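Local coordinates for protein gamma-glutamyltranspeptidase (PDB 6J3I) that probably acts as a gamma-glutamyltranspeptidase-like enzyme of the Ntn-hydrolase clan, a homologue of LmbA working on gamma-glutamyl or related amide bonds, at residues A[35-40]-A[430-435]; A[316-321]-A[352-357]. The protein carries 1 engineered substitution. All coordinates share one frame; numbering follows the deposited sequence.

Contact 1 and contact 2 lie in separate parts of one chain: their centres are 35 Å apart, their nearest atoms about 17 Å, and they do not touch. In sequence, both segments of contact 2 fall between those of contact 1, which joins residues 390 positions apart, whereas contact 2 spans 31. Contact 1 packs a helix on strand 433-436, the antiparallel neighbour of strand 424-428. The engineered threonine-to-alanine change lies shortly before that neighbour strand, and by analogy with the family the threonine is probably the nucleophile of the Ntn-type active site. Contact 2 joins the end of helix 299-319 to an irregular segment elsewhere, as structural packing.

Contact 1: A[35-40]-A[430-435]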
loop_
_atom_site.group_PDB
_atom_site.type_symbol
_atom_site.label_atom_id
_atom_site.label_comp_id
_atom_site.label_asym_id
_atom_site.label_seq_id
_atom_site.Cartn_x
_atom_site.Cartn_y
_atom_site.Cartn_z
ATOM N N ASN A 35 -6.382 -21.268 -7.095
ATOM C CA ASN A 35 -5.892 -20.324 -8.120
ATOM C C ASN A 35 -5.193 -19.110 -7.479
ATOM O O ASN A 35 -5.042 -19.052 -6.257
ATOM C CB ASN A 35 -7.013 -19.936 -9.121
ATOM C CG ASN A 35 -8.133 -19.118 -8.500
ATOM O OD1 ASN A 35 -7.953 -18.436 -7.499
ATOM N ND2 ASN A 35 -9.301 -19.170 -9.121
ATOM N N ALA A 36 -4.749 -18.161 -8.301
ATOM C CA ALA A 36 -4.043 -16.974 -7.804
ATOM C C ALA A 36 -4.833 -16.157 -6.773
ATOM O O ALA A 36 -4.261 -15.602 -5.840
ATOM C CB ALA A 36 -3.652 -16.086 -8.973
ATOM N N TYR A 37 -6.148 -16.108 -6.955
ATOM C CA TYR A 37 -7.054 -15.310 -6.123
ATOM C C TYR A 37 -7.311 -16.014 -4.788
ATOM O O TYR A 37 -7.288 -15.378 -3.736
ATOM C CB TYR A 37 -8.345 -14.996 -6.913
ATOM C CG TYR A 37 -8.009 -14.454 -8.295
ATOM C CD1 TYR A 37 -7.236 -13.303 -8.430
ATOM C CD2 TYR A 37 -8.364 -15.135 -9.455
ATOM C CE1 TYR A 37 -6.872 -12.815 -9.677
ATOM C CE2 TYR A 37 -8.008 -14.651 -10.717
ATOM C CZ TYR A 37 -7.258 -13.487 -10.815
ATOM O OH TYR A 37 -6.870 -12.979 -12.032
ATOM N N ASP A 38 -7.510 -17.329 -4.824
ATOM C CA ASP A 38 -7.534 -18.127 -3.597
ATOM C C ASP A 38 -6.255 -17.872 -2.789
ATOM O O ASP A 38 -6.293 -17.665 -1.581
ATOM C CB ASP A 38 -7.628 -19.626 -3.905
ATOM C CG ASP A 38 -8.915 -20.006 -4.604
ATOM O OD1 ASP A 38 -10.002 -19.674 -4.094
ATOM O OD2 ASP A 38 -8.853 -20.659 -5.671
ATOM N N ALA A 39 -5.125 -17.873 -3.481
ATOM C CA ALA A 39 -3.822 -17.790 -2.843
ATOM C C ALA A 39 -3.573 -16.448 -2.193
ATOM O O ALA A 39 -3.048 -16.383 -1.084
ATOM C CB ALA A 39 -2.742 -18.070 -3.855
ATOM N N ALA A 40 -3.924 -15.388 -2.906
ATOM C CA ALA A 40 -3.819 -14.031 -2.391
ATOM C C ALA A 40 -4.661 -13.810 -1.131
ATOM O O ALA A 40 -4.186 -13.225 -0.153
ATOM C CB ALA A 40 -4.212 -13.036 -3.468
ATOM N N TRP A 430 -2.641 -21.406 -14.692
ATOM C CA TRP A 430 -3.537 -20.928 -15.761
ATOM C C TRP A 430 -3.197 -19.540 -16.321
ATOM O O TRP A 430 -3.810 -19.117 -17.304
ATOM C CB TRP A 430 -4.989 -20.926 -15.273
ATOM C CG TRP A 430 -5.422 -22.265 -14.796
ATOM C CD1 TRP A 430 -5.824 -23.320 -15.564
ATOM C CD2 TRP A 430 -5.466 -22.714 -13.440
ATOM N NE1 TRP A 430 -6.123 -24.397 -14.766
ATOM C CE2 TRP A 430 -5.914 -24.052 -13.456
ATOM C CE3 TRP A 430 -5.173 -22.115 -12.209
ATOM C CZ2 TRP A 430 -6.081 -24.802 -12.282
ATOM C CZ3 TRP A 430 -5.331 -22.859 -11.044
ATOM C CH2 TRP A 430 -5.786 -24.187 -11.087
ATOM N N GLY A 431 -2.242 -18.840 -15.708
ATOM C CA GLY A 431 -1.846 -17.497 -16.146
ATOM C C GLY A 431 -2.556 -16.325 -15.476
ATOM O O GLY A 431 -2.312 -15.168 -15.842
ATOM N N ASN A 432 -3.418 -16.607 -14.495
ATOM C CA ASN A 432 -4.116 -15.555 -13.747
ATOM C C ASN A 432 -3.112 -14.809 -12.902
ATOM O O ASN A 432 -2.250 -15.436 -12.297
ATOM C CB ASN A 432 -5.171 -16.139 -12.812
ATOM C CG ASN A 432 -6.275 -16.869 -13.548
ATOM O OD1 ASN A 432 -6.774 -16.399 -14.573
ATOM N ND2 ASN A 432 -6.676 -18.015 -13.017
ATOM N N MET A 433 -3.225 -13.484 -12.861
ATOM C CA MET A 433 -2.380 -12.654 -12.003
ATOM C C MET A 433 -3.174 -11.766 -11.036
ATOM O O MET A 433 -4.286 -11.315 -11.346
ATOM C CB MET A 433 -1.459 -11.790 -12.847
ATOM C CG MET A 433 -0.591 -12.587 -13.796
ATOM S SD MET A 433 0.270 -11.487 -14.928
ATOM C CE MET A 433 1.846 -11.385 -14.096
ATOM N N VAL A 434 -2.582 -11.545 -9.860
ATOM C CA VAL A 434 -3.048 -10.562 -8.876
ATOM C C VAL A 434 -1.864 -9.768 -8.354
ATOM O O VAL A 434 -0.748 -10.283 -8.270
ATOM C CB VAL A 434 -3.649 -11.182 -7.596
ATOM C CG1 VAL A 434 -4.910 -10.437 -7.193
ATOM C CG2 VAL A 434 -3.901 -12.671 -7.736
ATOM N N ALA A 435 -2.133 -8.533 -7.955
ATOM C CA ALA A 435 -1.174 -7.725 -7.213
ATOM C C ALA A 435 -1.957 -6.852 -6.235
ATOM O O ALA A 435 -2.879 -6.136 -6.640
ATOM C CB ALA A 435 -0.340 -6.873 -8.158
#
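Trp430 meets Asn35 through the six-membered part of its indole, CZ3 lying 3.9 Å from Asn35 CB. From there the segment runs into strand 433-436, on which helix 36-50 packs as part of the layered alpha/beta architecture of Ntn hydrolases; the short helix and strand axes come within 8.2 Å and are inclined by 28°. Asn432 crosses Tyr37 at about a right angle, its CB 3.8 Å from Tyr37 CE2, while its OD1 accepts from Ala68 N. Met433 contributes its carbonyl: Tyr37 OH donates to Met433 O at 3.1 Å, approaching from above the carbonyl plane, 45° out of it, with the oxygen itself at the ring edge. Val434 then supplies the apolar core, since CG2 sits 3.6 Å from Ala36 CB and 3.5 Å from Tyr37 CD1, with Ala40 CB farther along the helix. A valine in place of Tyr37 would probably leave Met433 O without this hydroxyl donor and open a gap beside Asn432 CB and Val434. Asp428, on the adjoining strand, accepts from Ala36 N at the helix start. Asn35 and Asp38 form a capping box there: with chi1 at 67°, Asn35 turns its OD1 back over the first turn to accept from Asp38 N at 2.9 Å, and Asp38 OD2 accepts from Asn35 N through its anti lone pair.

Contact 2: A[316-321]-A[352-357]; sequences REAWYG and LRPGSP
Ala318 and Pro354 mark where the two backbones run nearest, their CA atoms 6.3 Å apart. Residues 316-319 are the final turn of helix 299-319, and Tyr320 is the first residue to leave helical phi/psi, although its N still donates to Arg316 O at 2.8 Å. The partner, 352-357, forms neither helix nor strand. Two prolines and a glycine lie along it, and it presents both proline rings and one carbonyl to the helix end.

Trp319 is the main side chain of the contact. With CG anti to the carbonyl carbon (chi1 -59°), the indole reaches across to the other segment, and its NE1 donates to Gly355 O at 3.2 Å. The N-H...O angle of 144° shows a bent bond; the oxygen nevertheless stays near the indole plane, at the ring edge. Pro357 lies over one face, its CG 4.1 Å from the centroid of the five-membered ring and only 19° off the ring normal, the geometry of a CH-pi contact. The neighbouring Ala318 CB sits against the opposite face, offset toward the rim, so the indole is sandwiched while its N-H is engaged at the edge. That same methyl meets Pro354, with Ala318 CB 3.5 Å from Pro354 CB. Glu317 adds a looser contact, CG to Leu352 CD2 at 4.5 Å, and its carboxylate leads away to a salt bridge with Arg480 and a hydrogen bond from Trp464.

Gly355 N is held by Asp315 of helix 299-319. Leu352 and Pro354 also touch Ala314, one turn earlier in that helix, while Pro357 rests on Glu330 and Leu331 of helix 328-331, placing the irregular segment against both helices.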
loop_
_atom_site.group_PDB
_atom_site.type_symbol
_atom_site.label_atom_id
_atom_site.label_comp_id
_atom_site.label_asym_id
_atom_site.label_seq_id
_atom_site.Cartn_x
_atom_site.Cartn_y
_atom_site.Cartn_z
ATOM N N ARG A 316 -0.275 15.356 -8.225
ATOM C CA ARG A 316 -1.129 14.541 -7.350
ATOM C C ARG A 316 -1.679 15.368 -6.191
ATOM O O ARG A 316 -2.881 15.331 -5.924
ATOM C CB ARG A 316 -0.511 13.216 -6.891
ATOM C CG ARG A 316 0.562 13.293 -5.838
ATOM C CD ARG A 316 0.441 12.235 -4.746
ATOM N NE ARG A 316 1.186 12.693 -3.568
ATOM C CZ ARG A 316 1.675 11.930 -2.595
ATOM N NH1 ARG A 316 1.522 10.608 -2.590
ATOM N NH2 ARG A 316 2.334 12.518 -1.608
ATOM N N GLU A 317 -0.813 16.163 -5.561
ATOM C CA GLU A 317 -1.218 17.028 -4.457
ATOM C C GLU A 317 -2.316 17.973 -4.896
ATOM O O GLU A 317 -3.358 18.069 -4.253
ATOM C CB GLU A 317 -0.041 17.850 -3.927
ATOM C CG GLU A 317 -0.336 18.567 -2.613
ATOM C CD GLU A 317 -0.875 17.629 -1.548
ATOM O OE1 GLU A 317 -0.173 16.662 -1.180
ATOM O OE2 GLU A 317 -2.022 17.837 -1.106
ATOM N N ALA A 318 -2.068 18.640 -6.013
ATOM C CA ALA A 318 -3.004 19.595 -6.570
ATOM C C ALA A 318 -4.317 18.962 -7.013
ATOM O O ALA A 318 -5.388 19.478 -6.698
ATOM C CB ALA A 318 -2.354 20.336 -7.732
ATOM N N TRP A 319 -4.227 17.842 -7.721
ATOM C CA TRP A 319 -5.364 17.322 -8.492
ATOM C C TRP A 319 -6.022 16.043 -7.992
ATOM O O TRP A 319 -7.183 15.800 -8.312
ATOM C CB TRP A 319 -4.946 17.170 -9.961
ATOM C CG TRP A 319 -4.516 18.482 -10.512
ATOM C CD1 TRP A 319 -3.246 18.884 -10.826
ATOM C CD2 TRP A 319 -5.364 19.603 -10.743
ATOM N NE1 TRP A 319 -3.260 20.187 -11.267
ATOM C CE2 TRP A 319 -4.549 20.652 -11.223
ATOM C CE3 TRP A 319 -6.746 19.820 -10.599
ATOM C CZ2 TRP A 319 -5.071 21.903 -11.569
ATOM C CZ3 TRP A 319 -7.268 21.058 -10.939
ATOM C CH2 TRP A 319 -6.430 22.089 -11.420
ATOM N N TYR A 320 -5.313 15.238 -7.205
ATOM C CA TYR A 320 -5.787 13.879 -6.901
ATOM C C TYR A 320 -6.645 13.865 -5.657
ATOM O O TYR A 320 -6.476 14.674 -4.741
ATOM C CB TYR A 320 -4.643 12.881 -6.692
ATOM C CG TYR A 320 -3.815 12.471 -7.901
ATOM C CD1 TYR A 320 -3.701 13.277 -9.043
ATOM C CD2 TYR A 320 -3.084 11.285 -7.869
ATOM C CE1 TYR A 320 -2.905 12.894 -10.116
ATOM C CE2 TYR A 320 -2.278 10.898 -8.931
ATOM C CZ TYR A 320 -2.189 11.704 -10.055
ATOM O OH TYR A 320 -1.400 11.307 -11.118
ATOM N N GLY A 321 -7.539 12.890 -5.623
ATOM C CA GLY A 321 -8.442 12.698 -4.501
ATOM C C GLY A 321 -9.730 12.080 -4.978
ATOM O O GLY A 321 -9.822 11.618 -6.113
ATOM N N LEU A 352 7.308 23.291 -5.203
ATOM C CA LEU A 352 6.162 22.505 -5.634
ATOM C C LEU A 352 5.500 23.243 -6.793
ATOM O O LEU A 352 5.004 24.356 -6.612
ATOM C CB LEU A 352 5.170 22.301 -4.485
ATOM C CG LEU A 352 4.194 21.128 -4.631
ATOM C CD1 LEU A 352 4.935 19.800 -4.697
ATOM C CD2 LEU A 352 3.215 21.116 -3.467
ATOM N N ARG A 353 5.512 22.627 -7.978
ATOM C CA ARG A 353 5.011 23.266 -9.203
ATOM C C ARG A 353 3.978 22.356 -9.875
ATOM O O ARG A 353 4.319 21.570 -10.765
ATOM C CB ARG A 353 6.148 23.645 -10.185
ATOM C CG ARG A 353 7.566 23.376 -9.697
ATOM C CD ARG A 353 8.571 24.457 -10.069
ATOM N NE ARG A 353 9.158 24.343 -11.405
ATOM C CZ ARG A 353 10.013 23.397 -11.810
ATOM N NH1 ARG A 353 10.385 22.393 -11.016
ATOM N NH2 ARG A 353 10.491 23.445 -13.042
ATOM N N PRO A 354 2.704 22.453 -9.442
ATOM C CA PRO A 354 1.648 21.758 -10.168
ATOM C C PRO A 354 1.327 22.515 -11.453
ATOM O O PRO A 354 1.559 23.728 -11.531
ATOM C CB PRO A 354 0.459 21.786 -9.196
ATOM C CG PRO A 354 0.815 22.750 -8.110
ATOM C CD PRO A 354 2.155 23.343 -8.406
ATOM N N GLY A 355 0.813 21.795 -12.446
ATOM C CA GLY A 355 0.491 22.370 -13.748
ATOM C C GLY A 355 -0.987 22.640 -13.898
ATOM O O GLY A 355 -1.763 22.390 -12.973
ATOM N N SER A 356 -1.360 23.128 -15.082
ATOM C CA SER A 356 -2.739 23.511 -15.403
ATOM C C SER A 356 -3.358 22.631 -16.498
ATOM O O SER A 356 -3.452 23.051 -17.660
ATOM C CB SER A 356 -2.798 24.989 -15.800
ATOM O OG SER A 356 -2.695 25.804 -14.646
ATOM N N PRO A 357 -3.796 21.408 -16.128
ATOM C CA PRO A 357 -4.451 20.570 -17.120
ATOM C C PRO A 357 -5.797 21.161 -17.527
ATOM O O PRO A 357 -6.647 21.409 -16.671
ATOM C CB PRO A 357 -4.634 19.235 -16.391
ATOM C CG PRO A 357 -4.658 19.588 -14.950
ATOM C CD PRO A 357 -3.701 20.731 -14.820
#